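Local coordinates for enoyl-CoA hydratase/isomerase (Pseudomonas aeruginosa, PDB 3LAO), which probably hydrates the double bond of unsaturated acyl-CoA thioesters, perhaps a steroid side-chain enoyl-CoA, as a homotrimeric member of the enoyl-CoA hydratase/isomerase family, at residues 101-106 and 221-226; 155-160 and 168-173; 187-192 and 197-202. All coordinates share one frame; numbering follows the deposited sequence.

Interaction 1. Residues 101-106 and 221-226; sequences QPRRSK and SAFQGR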
ATOM      1  N   GLN B 101       8.742   2.383 -21.112  1.00 38.65           N
ATOM      2  CA  GLN B 101       9.081   1.029 -21.503  1.00 40.81           C
ATOM      3  C   GLN B 101      10.380   1.006 -22.312  1.00 42.00           C
ATOM      4  O   GLN B 101      10.689   1.962 -23.033  1.00 49.48           O
ATOM      5  CB  GLN B 101       7.922   0.397 -22.270  1.00 45.11           C
ATOM      6  CG  GLN B 101       6.697   0.153 -21.406  1.00 57.45           C
ATOM      7  CD  GLN B 101       7.002  -0.724 -20.176  1.00 77.82           C
ATOM      8  OE1 GLN B 101       6.810  -0.305 -19.018  1.00 77.90           O
ATOM      9  NE2 GLN B 101       7.487  -1.949 -20.425  1.00 86.66           N
ATOM     10  N   PRO B 102      11.152  -0.087 -22.204  1.00 36.60           N
ATOM     11  CA  PRO B 102      10.852  -1.267 -21.388  1.00 38.28           C
ATOM     12  C   PRO B 102      11.316  -1.131 -19.946  1.00 41.13           C
ATOM     13  O   PRO B 102      12.276  -0.441 -19.633  1.00 39.34           O
ATOM     14  CB  PRO B 102      11.685  -2.361 -22.042  1.00 35.97           C
ATOM     15  CG  PRO B 102      12.885  -1.597 -22.650  1.00 37.44           C
ATOM     16  CD  PRO B 102      12.487  -0.165 -22.835  1.00 35.51           C
ATOM     17  N   ARG B 103      10.635  -1.858 -19.078  1.00 44.65           N
ATOM     18  CA  ARG B 103      10.923  -1.858 -17.667  1.00 45.22           C
ATOM     19  C   ARG B 103      12.049  -2.871 -17.440  1.00 43.99           C
ATOM     20  O   ARG B 103      12.182  -3.858 -18.201  1.00 39.07           O
ATOM     21  CB  ARG B 103       9.636  -2.246 -16.933  1.00 48.25           C
ATOM     22  CG  ARG B 103       9.796  -2.789 -15.525  1.00 55.96           C
ATOM     23  CD  ARG B 103       8.801  -3.935 -15.273  1.00 64.06           C
ATOM     24  NE  ARG B 103       7.391  -3.541 -15.332  1.00 69.64           N
ATOM     25  CZ  ARG B 103       6.369  -4.380 -15.533  1.00 69.65           C
ATOM     26  NH1 ARG B 103       6.587  -5.685 -15.729  1.00 68.64           N
ATOM     27  NH2 ARG B 103       5.122  -3.907 -15.548  1.00 64.25           N
ATOM     28  N   ARG B 104      12.872  -2.627 -16.424  1.00 40.29           N
ATOM     29  CA  ARG B 104      13.850  -3.633 -16.036  1.00 39.13           C
ATOM     30  C   ARG B 104      13.132  -4.929 -15.681  1.00 41.77           C
ATOM     31  O   ARG B 104      11.917  -4.973 -15.471  1.00 42.80           O
ATOM     32  CB  ARG B 104      14.705  -3.174 -14.850  1.00 40.32           C
ATOM     33  CG  ARG B 104      13.947  -3.020 -13.534  1.00 41.26           C
ATOM     34  CD  ARG B 104      14.860  -2.434 -12.416  1.00 34.11           C
ATOM     35  NE  ARG B 104      14.031  -2.071 -11.274  1.00 39.98           N
ATOM     36  CZ  ARG B 104      13.795  -2.876 -10.234  1.00 45.23           C
ATOM     37  NH1 ARG B 104      14.364  -4.079 -10.192  1.00 41.65           N
ATOM     38  NH2 ARG B 104      13.009  -2.479  -9.224  1.00 37.49           N
ATOM     39  N   SER B 105      13.888  -6.004 -15.609  1.00 37.67           N
ATOM     40  CA  SER B 105      13.289  -7.262 -15.248  1.00 35.44           C
ATOM     41  C   SER B 105      14.201  -8.037 -14.312  1.00 34.45           C
ATOM     42  O   SER B 105      13.939  -9.179 -14.027  1.00 44.93           O
ATOM     43  CB  SER B 105      13.019  -8.052 -16.527  1.00 40.74           C
ATOM     44  OG  SER B 105      14.226  -8.281 -17.206  1.00 39.41           O
ATOM     45  N   LYS B 106      15.299  -7.417 -13.890  1.00 32.48           N
ATOM     46  CA  LYS B 106      16.227  -7.974 -12.918  1.00 34.19           C
ATOM     47  C   LYS B 106      16.375  -6.993 -11.752  1.00 31.90           C
ATOM     48  O   LYS B 106      15.928  -5.863 -11.839  1.00 24.15           O
ATOM     49  CB  LYS B 106      17.576  -8.229 -13.562  1.00 39.91           C
ATOM     50  CG  LYS B 106      17.525  -9.261 -14.641  1.00 42.56           C
ATOM     51  CD  LYS B 106      18.938  -9.777 -14.936  1.00 42.35           C
ATOM     52  CE  LYS B 106      19.586  -9.080 -16.110  1.00 33.42           C
ATOM     53  NZ  LYS B 106      21.018  -9.516 -16.158  1.00 34.88           N
ATOM     54  N   SER B 221       5.869 -11.046 -11.166  1.00 31.01           N
ATOM     55  CA  SER B 221       4.572 -11.011 -10.438  1.00 36.53           C
ATOM     56  C   SER B 221       4.327  -9.709  -9.678  1.00 39.45           C
ATOM     57  O   SER B 221       3.225  -9.169  -9.687  1.00 45.84           O
ATOM     58  CB  SER B 221       4.455 -12.163  -9.460  1.00 39.08           C
ATOM     59  OG  SER B 221       4.448 -13.348 -10.190  1.00 43.29           O
ATOM     60  N   ALA B 222       5.364  -9.211  -9.016  1.00 32.34           N
ATOM     61  CA  ALA B 222       5.230  -8.026  -8.169  1.00 30.99           C
ATOM     62  C   ALA B 222       4.902  -6.799  -9.017  1.00 30.40           C
ATOM     63  O   ALA B 222       3.999  -6.015  -8.673  1.00 36.62           O
ATOM     64  CB  ALA B 222       6.504  -7.817  -7.340  1.00 31.09           C
ATOM     65  N   PHE B 223       5.577  -6.698 -10.165  1.00 31.65           N
ATOM     66  CA  PHE B 223       5.405  -5.591 -11.090  1.00 35.99           C
ATOM     67  C   PHE B 223       3.981  -5.426 -11.620  1.00 50.74           C
ATOM     68  O   PHE B 223       3.705  -4.437 -12.268  1.00 57.00           O
ATOM     69  CB  PHE B 223       6.391  -5.677 -12.258  1.00 36.43           C
ATOM     70  CG  PHE B 223       7.810  -5.226 -11.925  1.00 36.32           C
ATOM     71  CD1 PHE B 223       8.048  -4.106 -11.156  1.00 40.90           C
ATOM     72  CD2 PHE B 223       8.901  -5.893 -12.448  1.00 42.18           C
ATOM     73  CE1 PHE B 223       9.349  -3.693 -10.863  1.00 45.27           C
ATOM     74  CE2 PHE B 223      10.193  -5.481 -12.166  1.00 40.85           C
ATOM     75  CZ  PHE B 223      10.419  -4.388 -11.356  1.00 39.73           C
ATOM     76  N   GLN B 224       3.078  -6.365 -11.337  1.00 58.87           N
ATOM     77  CA  GLN B 224       1.659  -6.211 -11.711  1.00 62.11           C
ATOM     78  C   GLN B 224       0.914  -5.069 -11.014  1.00 64.94           C
ATOM     79  O   GLN B 224       0.668  -5.099  -9.798  1.00 55.66           O
ATOM     80  CB  GLN B 224       0.890  -7.501 -11.482  1.00 62.99           C
ATOM     81  CG  GLN B 224       1.435  -8.634 -12.294  1.00 70.52           C
ATOM     82  CD  GLN B 224       1.832  -8.200 -13.698  1.00 68.55           C
ATOM     83  OE1 GLN B 224       2.971  -7.802 -13.933  1.00 68.63           O
ATOM     84  NE2 GLN B 224       0.890  -8.276 -14.635  1.00 66.67           N
ATOM     85  N   GLY B 225       0.542  -4.064 -11.796  1.00 71.43           N
ATOM     86  CA  GLY B 225      -0.230  -2.943 -11.304  1.00 71.88           C
ATOM     87  C   GLY B 225       0.473  -2.139 -10.236  1.00 72.89           C
ATOM     88  O   GLY B 225      -0.162  -1.408  -9.486  1.00 77.64           O
ATOM     89  N   ARG B 226       1.788  -2.268 -10.170  1.00 69.65           N
ATOM     90  CA  ARG B 226       2.573  -1.577  -9.159  1.00 74.76           C
ATOM     91  C   ARG B 226       2.322  -0.066  -9.140  1.00 85.65           C
ATOM     92  O   ARG B 226       2.165   0.538  -8.079  1.00 86.61           O
ATOM     93  CB  ARG B 226       4.059  -1.871  -9.357  1.00 60.89           C
ATOM     94  CG  ARG B 226       4.956  -1.254  -8.322  1.00 58.06           C
ATOM     95  CD  ARG B 226       6.360  -1.101  -8.850  1.00 58.00           C
ATOM     96  NE  ARG B 226       7.273  -0.639  -7.816  1.00 61.05           N
ATOM     97  CZ  ARG B 226       8.560  -0.399  -8.016  1.00 67.59           C
ATOM     98  NH1 ARG B 226       9.087  -0.576  -9.215  1.00 72.76           N
ATOM     99  NH2 ARG B 226       9.319   0.021  -7.020  1.00 62.35           N
TER
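Phe223 meets Arg103 with a ring face and Arg104 with its rim, and these three residues make up nearly all of the 246 Å² buried between 101-106 and 221-226. Arg103 lies over one face of the ring: its CD sits 3.7 Å from the centroid of the Phe223 ring and only 23° off the ring normal, which meets the definition of a CH-pi contact. The closest approach, Arg103 CD to Phe223 CD2 at 3.4 Å, shows that the methylene is displaced toward the rim. Bends at chi2 and chi3 then carry the guanidinium back along Phe223 toward its backbone, where CB lies over the centre of the guanidinium face. The guanidinium and ring planes are 27° apart, but the guanidinium lies over CB and not over the ring, so this is no stack.

Arg104 meets the same ring quite differently. Its guanidinium stands almost perpendicular to the ring, at 81°, and Phe223 CZ comes up under the guanidinium face, 3.9 Å from Arg104 NH2. The group has its own polar fixings: Arg104 NH1 donates to Lys106 O at 2.9 Å, with that oxygen in the guanidinium plane, while Asp128 supplies a salt bridge and Asn126 O a further hydrogen bond. Arg226 NH1 approaches Arg104 NH2 to 4.4 Å, but Asp128 probably offsets much of this like-charge proximity. No hydrogen bond crosses between the segments.

A type II turn runs from Phe223 to Arg226, at the C-terminal side of helix 212-222. Trp163 of the second subunit meets the Phe223 ring and makes a cation-pi contact with Arg226. The contact thus joins the C-terminal region of helix 212-222 to the loop entering strand 108-112, beside a subunit interface.

Interaction 2. Residues 155-160 and 168-173; sequences VRFPRA and RYILTG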
ATOM      1  N   VAL B 155       3.600   7.714  -8.002  1.00 72.95           N
ATOM      2  CA  VAL B 155       2.723   6.968  -7.123  1.00 71.17           C
ATOM      3  C   VAL B 155       3.509   6.126  -6.122  1.00 61.96           C
ATOM      4  O   VAL B 155       2.947   5.663  -5.110  1.00 54.50           O
ATOM      5  CB  VAL B 155       1.900   6.013  -7.935  1.00 73.53           C
ATOM      6  CG1 VAL B 155       0.465   6.004  -7.421  1.00 73.35           C
ATOM      7  CG2 VAL B 155       1.992   6.437  -9.384  1.00 78.34           C
ATOM      8  N   ARG B 156       4.792   5.910  -6.420  1.00 46.52           N
ATOM      9  CA  ARG B 156       5.633   5.071  -5.582  1.00 40.94           C
ATOM     10  C   ARG B 156       5.734   5.662  -4.183  1.00 37.27           C
ATOM     11  O   ARG B 156       5.611   4.945  -3.178  1.00 36.82           O
ATOM     12  CB  ARG B 156       7.009   4.857  -6.217  1.00 39.86           C
ATOM     13  CG  ARG B 156       6.877   4.260  -7.611  1.00 41.70           C
ATOM     14  CD  ARG B 156       7.989   3.277  -7.976  1.00 43.12           C
ATOM     15  NE  ARG B 156       7.779   2.780  -9.336  1.00 47.78           N
ATOM     16  CZ  ARG B 156       8.431   3.192 -10.424  1.00 46.97           C
ATOM     17  NH1 ARG B 156       9.405   4.120 -10.337  1.00 44.83           N
ATOM     18  NH2 ARG B 156       8.097   2.672 -11.610  1.00 36.69           N
ATOM     19  N   PHE B 157       5.923   6.975  -4.116  1.00 32.60           N
ATOM     20  CA  PHE B 157       6.010   7.648  -2.834  1.00 29.03           C
ATOM     21  C   PHE B 157       4.741   7.354  -1.965  1.00 33.98           C
ATOM     22  O   PHE B 157       4.862   6.840  -0.841  1.00 33.63           O
ATOM     23  CB  PHE B 157       6.251   9.134  -3.069  1.00 39.37           C
ATOM     24  CG  PHE B 157       6.890   9.844  -1.901  1.00 42.19           C
ATOM     25  CD1 PHE B 157       6.666   9.417  -0.603  1.00 40.60           C
ATOM     26  CD2 PHE B 157       7.680  10.960  -2.106  1.00 38.80           C
ATOM     27  CE1 PHE B 157       7.219  10.073   0.463  1.00 36.29           C
ATOM     28  CE2 PHE B 157       8.235  11.633  -1.039  1.00 38.84           C
ATOM     29  CZ  PHE B 157       7.994  11.189   0.255  1.00 35.95           C
ATOM     30  N   PRO B 158       3.521   7.618  -2.497  1.00 36.03           N
ATOM     31  CA  PRO B 158       2.329   7.320  -1.681  1.00 30.67           C
ATOM     32  C   PRO B 158       2.153   5.836  -1.386  1.00 39.06           C
ATOM     33  O   PRO B 158       1.700   5.529  -0.287  1.00 40.27           O
ATOM     34  CB  PRO B 158       1.157   7.827  -2.530  1.00 28.74           C
ATOM     35  CG  PRO B 158       1.767   8.804  -3.517  1.00 35.83           C
ATOM     36  CD  PRO B 158       3.214   8.469  -3.676  1.00 38.14           C
ATOM     37  N   ARG B 159       2.485   4.947  -2.331  1.00 41.65           N
ATOM     38  CA  ARG B 159       2.488   3.494  -2.090  1.00 34.26           C
ATOM     39  C   ARG B 159       3.389   3.136  -0.932  1.00 30.54           C
ATOM     40  O   ARG B 159       2.964   2.420  -0.043  1.00 37.86           O
ATOM     41  CB  ARG B 159       2.905   2.694  -3.328  1.00 38.57           C
ATOM     42  CG  ARG B 159       1.968   2.849  -4.498  1.00 50.46           C
ATOM     43  CD  ARG B 159       0.523   2.609  -4.069  1.00 60.25           C
ATOM     44  NE  ARG B 159      -0.415   2.816  -5.168  1.00 70.96           N
ATOM     45  CZ  ARG B 159      -1.478   3.613  -5.110  1.00 79.21           C
ATOM     46  NH1 ARG B 159      -2.252   3.733  -6.175  1.00 83.57           N
ATOM     47  NH2 ARG B 159      -1.768   4.289  -3.996  1.00 81.97           N
ATOM     48  N   ALA B 160       4.622   3.657  -0.914  1.00 27.04           N
ATOM     49  CA  ALA B 160       5.480   3.387   0.220  1.00 28.41           C
ATOM     50  C   ALA B 160       4.959   4.066   1.486  1.00 35.70           C
ATOM     51  O   ALA B 160       4.701   3.389   2.494  1.00 33.87           O
ATOM     52  CB  ALA B 160       6.897   3.806  -0.048  1.00 20.38           C
ATOM     53  N   ARG B 168       2.450  15.343   2.584  1.00 39.13           N
ATOM     54  CA  ARG B 168       3.106  16.266   3.490  1.00 42.96           C
ATOM     55  C   ARG B 168       4.504  16.729   3.043  1.00 48.82           C
ATOM     56  O   ARG B 168       4.947  17.795   3.430  1.00 49.57           O
ATOM     57  CB  ARG B 168       3.143  15.658   4.892  1.00 31.31           C
ATOM     58  CG  ARG B 168       4.424  15.862   5.629  1.00 38.25           C
ATOM     59  CD  ARG B 168       4.225  16.834   6.745  1.00 52.93           C
ATOM     60  NE  ARG B 168       5.465  17.129   7.450  1.00 65.14           N
ATOM     61  CZ  ARG B 168       6.316  18.084   7.103  1.00 63.08           C
ATOM     62  NH1 ARG B 168       6.076  18.840   6.050  1.00 57.07           N
ATOM     63  NH2 ARG B 168       7.411  18.274   7.813  1.00 64.91           N
ATOM     64  N   TYR B 169       5.193  15.930   2.236  1.00 40.85           N
ATOM     65  CA  TYR B 169       6.510  16.311   1.678  1.00 36.58           C
ATOM     66  C   TYR B 169       6.447  16.705   0.206  1.00 37.69           C
ATOM     67  O   TYR B 169       7.155  17.588  -0.238  1.00 36.36           O
ATOM     68  CB  TYR B 169       7.541  15.190   1.847  1.00 31.43           C
ATOM     69  CG  TYR B 169       7.897  15.013   3.283  1.00 37.68           C
ATOM     70  CD1 TYR B 169       8.717  15.937   3.923  1.00 37.65           C
ATOM     71  CD2 TYR B 169       7.380  13.948   4.030  1.00 34.69           C
ATOM     72  CE1 TYR B 169       9.039  15.800   5.265  1.00 37.02           C
ATOM     73  CE2 TYR B 169       7.689  13.805   5.372  1.00 33.85           C
ATOM     74  CZ  TYR B 169       8.513  14.739   5.981  1.00 36.17           C
ATOM     75  OH  TYR B 169       8.830  14.599   7.297  1.00 35.79           O
ATOM     76  N   ILE B 170       5.621  16.024  -0.568  1.00 35.49           N
ATOM     77  CA  ILE B 170       5.513  16.348  -1.967  1.00 37.80           C
ATOM     78  C   ILE B 170       4.928  17.761  -2.130  1.00 46.11           C
ATOM     79  O   ILE B 170       5.467  18.577  -2.869  1.00 51.04           O
ATOM     80  CB  ILE B 170       4.643  15.312  -2.685  1.00 38.11           C
ATOM     81  CG1 ILE B 170       5.377  13.966  -2.791  1.00 42.01           C
ATOM     82  CG2 ILE B 170       4.270  15.783  -4.070  1.00 38.38           C
ATOM     83  CD1 ILE B 170       4.416  12.806  -3.090  1.00 41.14           C
ATOM     84  N   LEU B 171       3.835  18.052  -1.429  1.00 45.36           N
ATOM     85  CA  LEU B 171       3.135  19.321  -1.617  1.00 47.38           C
ATOM     86  C   LEU B 171       3.838  20.470  -0.918  1.00 48.53           C
ATOM     87  O   LEU B 171       3.466  21.605  -1.106  1.00 52.46           O
ATOM     88  CB  LEU B 171       1.666  19.249  -1.167  1.00 40.12           C
ATOM     89  CG  LEU B 171       0.814  18.190  -1.874  1.00 45.05           C
ATOM     90  CD1 LEU B 171      -0.653  18.187  -1.399  1.00 39.56           C
ATOM     91  CD2 LEU B 171       0.875  18.321  -3.394  1.00 45.69           C
ATOM     92  N   THR B 172       4.865  20.201  -0.131  1.00 46.64           N
ATOM     93  CA  THR B 172       5.464  21.291   0.629  1.00 46.61           C
ATOM     94  C   THR B 172       6.880  21.527   0.208  1.00 42.11           C
ATOM     95  O   THR B 172       7.399  22.636   0.278  1.00 48.01           O
ATOM     96  CB  THR B 172       5.490  20.977   2.148  1.00 50.83           C
ATOM     97  OG1 THR B 172       6.101  19.692   2.354  1.00 49.11           O
ATOM     98  CG2 THR B 172       4.076  20.981   2.734  1.00 40.04           C
ATOM     99  N   GLY B 173       7.542  20.458  -0.179  1.00 40.63           N
ATOM    100  CA  GLY B 173       8.933  20.564  -0.554  1.00 40.58           C
ATOM    101  C   GLY B 173       9.823  20.426   0.651  1.00 39.48           C
ATOM    102  O   GLY B 173      11.028  20.510   0.534  1.00 47.48           O
TER
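Phe157 and Ile170 pack two successive short helices, 156-161 and 163-170, against each other in the helical region of the crotonase fold. The CA atoms of this pair are 8.8 Å apart, the closest between the segments, and the side chains bridge that gap by sliding past each other in opposite directions. Phe157 holds CG anti to its backbone nitrogen (chi1 -157°), which sends the ring out toward the second helix. Ile170 answers with its longer branch: CG1 touches Phe157 CD2 at 3.8 Å, and its terminal CD1 reaches Phe157 CG at 4.0 Å. CG1 approaches the ring obliquely, making this an aliphatic-aromatic contact without a stacked geometry.

The tighter part is therefore the flank of the phenyl ring beside Ile170. At its far end the fit is looser, with Phe157 CZ 4.3 Å from Tyr169 CB, and only the root of the tyrosine takes part. Tyr169 turns its ring away, meeting Phe176 and hydrogen-bonding through OH to Glu180. The looseness does not mark a solvent side: all three touching residues are buried, and Leu125 of helix 119-125 and Ala166 also pack against Phe157. Across the segments the contact is wholly apolar and modest, at 144 Å², with no hydrogen bond. Nearby, Ala160 O accepts a bond from Arg185 of the third subunit, placing the first helix at a trimer interface.

Past Ile170 the chain leaves helical geometry at Gly173, with phi 87°, while Gly173 N still bonds to Tyr169 O at 2.9 Å.

Interaction 3. Residues 187-192 and 197-202; sequences LTEVVE and LARALE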
ATOM      1  N   LEU B 187      13.236   3.378   2.503  1.00 34.87           N
ATOM      2  CA  LEU B 187      14.573   2.808   2.579  1.00 30.85           C
ATOM      3  C   LEU B 187      14.395   1.460   3.141  1.00 35.34           C
ATOM      4  O   LEU B 187      13.400   1.216   3.812  1.00 37.02           O
ATOM      5  CB  LEU B 187      15.419   3.565   3.602  1.00 28.21           C
ATOM      6  CG  LEU B 187      15.652   4.945   3.038  1.00 30.29           C
ATOM      7  CD1 LEU B 187      16.474   5.811   3.978  1.00 34.83           C
ATOM      8  CD2 LEU B 187      16.374   4.712   1.742  1.00 26.94           C
ATOM      9  N   THR B 188      15.368   0.595   2.910  1.00 31.62           N
ATOM     10  CA  THR B 188      15.339  -0.716   3.495  1.00 25.57           C
ATOM     11  C   THR B 188      16.061  -0.596   4.800  1.00 33.89           C
ATOM     12  O   THR B 188      15.678  -1.208   5.793  1.00 35.16           O
ATOM     13  CB  THR B 188      16.092  -1.726   2.595  1.00 39.18           C
ATOM     14  OG1 THR B 188      15.739  -1.526   1.217  1.00 37.55           O
ATOM     15  CG2 THR B 188      15.804  -3.167   3.007  1.00 32.10           C
ATOM     16  N   GLU B 189      17.120   0.211   4.801  1.00 37.65           N
ATOM     17  CA  GLU B 189      17.984   0.300   5.972  1.00 37.11           C
ATOM     18  C   GLU B 189      18.746   1.630   6.056  1.00 36.62           C
ATOM     19  O   GLU B 189      19.151   2.197   5.039  1.00 28.03           O
ATOM     20  CB  GLU B 189      18.983  -0.858   5.976  1.00 38.00           C
ATOM     21  CG  GLU B 189      19.648  -1.075   7.334  1.00 44.91           C
ATOM     22  CD  GLU B 189      20.565  -2.306   7.349  1.00 47.94           C
ATOM     23  OE1 GLU B 189      20.235  -3.302   6.675  1.00 47.47           O
ATOM     24  OE2 GLU B 189      21.617  -2.275   8.026  1.00 49.24           O
ATOM     25  N   VAL B 190      18.962   2.110   7.282  1.00 36.80           N
ATOM     26  CA  VAL B 190      19.813   3.267   7.487  1.00 32.83           C
ATOM     27  C   VAL B 190      21.094   2.861   8.169  1.00 35.62           C
ATOM     28  O   VAL B 190      21.052   2.120   9.156  1.00 39.99           O
ATOM     29  CB  VAL B 190      19.135   4.291   8.339  1.00 28.90           C
ATOM     30  CG1 VAL B 190      20.142   5.317   8.696  1.00 24.68           C
ATOM     31  CG2 VAL B 190      17.981   4.927   7.563  1.00 27.88           C
ATOM     32  N   VAL B 191      22.238   3.314   7.637  1.00 35.75           N
ATOM     33  CA  VAL B 191      23.556   2.900   8.171  1.00 34.44           C
ATOM     34  C   VAL B 191      24.511   4.062   8.395  1.00 44.08           C
ATOM     35  O   VAL B 191      24.282   5.169   7.895  1.00 47.87           O
ATOM     36  CB  VAL B 191      24.263   1.831   7.302  1.00 28.26           C
ATOM     37  CG1 VAL B 191      23.410   0.588   7.188  1.00 25.32           C
ATOM     38  CG2 VAL B 191      24.601   2.380   5.905  1.00 29.16           C
ATOM     39  N   GLU B 192      25.582   3.801   9.146  1.00 49.69           N
ATOM     40  CA  GLU B 192      26.611   4.813   9.448  1.00 45.39           C
ATOM     41  C   GLU B 192      27.254   5.339   8.175  1.00 45.81           C
ATOM     42  O   GLU B 192      27.475   4.571   7.230  1.00 46.77           O
ATOM     43  CB  GLU B 192      27.678   4.245  10.380  1.00 48.25           C
ATOM     44  CG  GLU B 192      27.207   4.024  11.838  1.00 63.55           C
ATOM     45  CD  GLU B 192      26.358   5.173  12.384  1.00 76.58           C
ATOM     46  OE1 GLU B 192      26.908   6.279  12.581  1.00 80.85           O
ATOM     47  OE2 GLU B 192      25.135   4.972  12.613  1.00 79.70           O
ATOM     48  N   LEU B 197      27.509   1.652   0.804  1.00 30.36           N
ATOM     49  CA  LEU B 197      27.759   0.829  -0.368  1.00 29.96           C
ATOM     50  C   LEU B 197      28.124  -0.578   0.071  1.00 38.54           C
ATOM     51  O   LEU B 197      27.677  -1.541  -0.544  1.00 43.72           O
ATOM     52  CB  LEU B 197      28.839   1.415  -1.261  1.00 31.60           C
ATOM     53  CG  LEU B 197      29.156   0.579  -2.504  1.00 39.49           C
ATOM     54  CD1 LEU B 197      27.950   0.273  -3.432  1.00 24.43           C
ATOM     55  CD2 LEU B 197      30.270   1.262  -3.258  1.00 39.60           C
ATOM     56  N   ALA B 198      28.898  -0.711   1.151  1.00 37.46           N
ATOM     57  CA  ALA B 198      29.256  -2.046   1.627  1.00 34.30           C
ATOM     58  C   ALA B 198      27.998  -2.832   1.960  1.00 35.80           C
ATOM     59  O   ALA B 198      27.904  -4.049   1.719  1.00 43.67           O
ATOM     60  CB  ALA B 198      30.132  -1.976   2.821  1.00 24.18           C
ATOM     61  N   ARG B 199      27.029  -2.123   2.512  1.00 34.31           N
ATOM     62  CA  ARG B 199      25.782  -2.729   2.941  1.00 30.66           C
ATOM     63  C   ARG B 199      24.899  -3.075   1.750  1.00 33.20           C
ATOM     64  O   ARG B 199      24.389  -4.185   1.654  1.00 35.00           O
ATOM     65  CB  ARG B 199      25.052  -1.790   3.872  1.00 34.79           C
ATOM     66  CG  ARG B 199      23.923  -2.464   4.562  1.00 39.73           C
ATOM     67  CD  ARG B 199      24.413  -3.733   5.258  1.00 40.23           C
ATOM     68  NE  ARG B 199      23.276  -4.562   5.606  1.00 53.96           N
ATOM     69  CZ  ARG B 199      23.321  -5.577   6.457  1.00 74.02           C
ATOM     70  NH1 ARG B 199      24.466  -5.880   7.072  1.00 78.67           N
ATOM     71  NH2 ARG B 199      22.214  -6.286   6.703  1.00 75.79           N
ATOM     72  N   ALA B 200      24.744  -2.130   0.830  1.00 30.67           N
ATOM     73  CA  ALA B 200      24.057  -2.408  -0.422  1.00 33.24           C
ATOM     74  C   ALA B 200      24.624  -3.647  -1.129  1.00 31.47           C
ATOM     75  O   ALA B 200      23.878  -4.502  -1.612  1.00 29.69           O
ATOM     76  CB  ALA B 200      24.083  -1.163  -1.362  1.00 25.28           C
ATOM     77  N   LEU B 201      25.947  -3.747  -1.169  1.00 34.45           N
ATOM     78  CA  LEU B 201      26.631  -4.927  -1.715  1.00 35.77           C
ATOM     79  C   LEU B 201      26.236  -6.247  -1.022  1.00 36.18           C
ATOM     80  O   LEU B 201      25.906  -7.213  -1.687  1.00 36.77           O
ATOM     81  CB  LEU B 201      28.159  -4.732  -1.709  1.00 34.61           C
ATOM     82  CG  LEU B 201      28.644  -3.863  -2.859  1.00 35.29           C
ATOM     83  CD1 LEU B 201      30.141  -3.524  -2.831  1.00 31.68           C
ATOM     84  CD2 LEU B 201      28.268  -4.563  -4.145  1.00 36.56           C
ATOM     85  N   GLU B 202      26.251  -6.287   0.305  1.00 33.33           N
ATOM     86  CA  GLU B 202      25.826  -7.490   0.990  1.00 28.62           C
ATOM     87  C   GLU B 202      24.396  -7.935   0.561  1.00 41.03           C
ATOM     88  O   GLU B 202      24.150  -9.124   0.344  1.00 35.23           O
ATOM     89  CB  GLU B 202      25.867  -7.273   2.498  1.00 33.64           C
ATOM     90  CG  GLU B 202      27.056  -6.502   2.982  1.00 50.21           C
ATOM     91  CD  GLU B 202      27.198  -6.533   4.503  1.00 62.93           C
ATOM     92  OE1 GLU B 202      26.445  -7.284   5.156  1.00 66.62           O
ATOM     93  OE2 GLU B 202      28.064  -5.808   5.044  1.00 67.66           O
TER
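A strand-to-helix connection of the crotonase-like alpha/beta core brings helix 196-209 back beside strand 189-191, and the two are joined by Glu189, Val191 and Arg199. The strand's Glu189 and Val191, two residues apart, both direct their side chains toward the helix. Arg199 receives them along different parts of its length. Near its root, Arg199 CG lies 4.1 Å from Val191 CG1, an apolar touch between side chains that cross at about a right angle. Farther out, Glu189 OE1 forms a long salt bridge with Arg199 NE at 3.5 Å.

The geometry argues for charge attraction over a directed bond. Glu189 OE2 lies 3.6 Å above the guanidinium plane, offset toward its rim, and the carboxylate plane is turned 61° from that of the guanidinium. An extended Glu189, with CG anti to the backbone nitrogen (chi1 -164°), reaches across to this face. Arg199 bends at chi2, 53°, as it passes Val191. On the helix itself, Glu202 OE1 is 3.1 Å from Arg199 NH1 but well out of the guanidinium plane, so this second bridge is also electrostatic. The three charged residues form a network in which Arg199 lies between two carboxylates, while Glu189 OE1 is also hydrogen-bonded to Tyr203 OH.

None of the touching residues is buried, and only 126 Å² is covered. Strand 189-191 is the outermost strand of the six-stranded sheet in this chain and is held to strand 129-133 by backbone hydrogen bonds, Glu189 and Val191 both pairing with Ala132; helix 196-209 packs Leu197, Ala200 and Leu201 against strands 59-64 and 108-112.

Interaction 2 is fully buried and apolar, interaction 1 is partly buried and mixes arginine with an aromatic ring, and interaction 3 is a surface contact carried mainly by charge. The first two adjoin: Arg226 CZ lies 3.5 Å from Arg156 NE, although their centres are 21 Å apart. Interaction 3 touches neither, approaching interaction 2 to about 7 Å and interaction 1 to about 11 Å between nearest atoms. Both others nest along the chain within the loop closed by 101-106 and 221-226. Helices 196-209 and 212-222, used by interactions 3 and 1, are consecutive, and every contact has residues close to another subunit of the trimer.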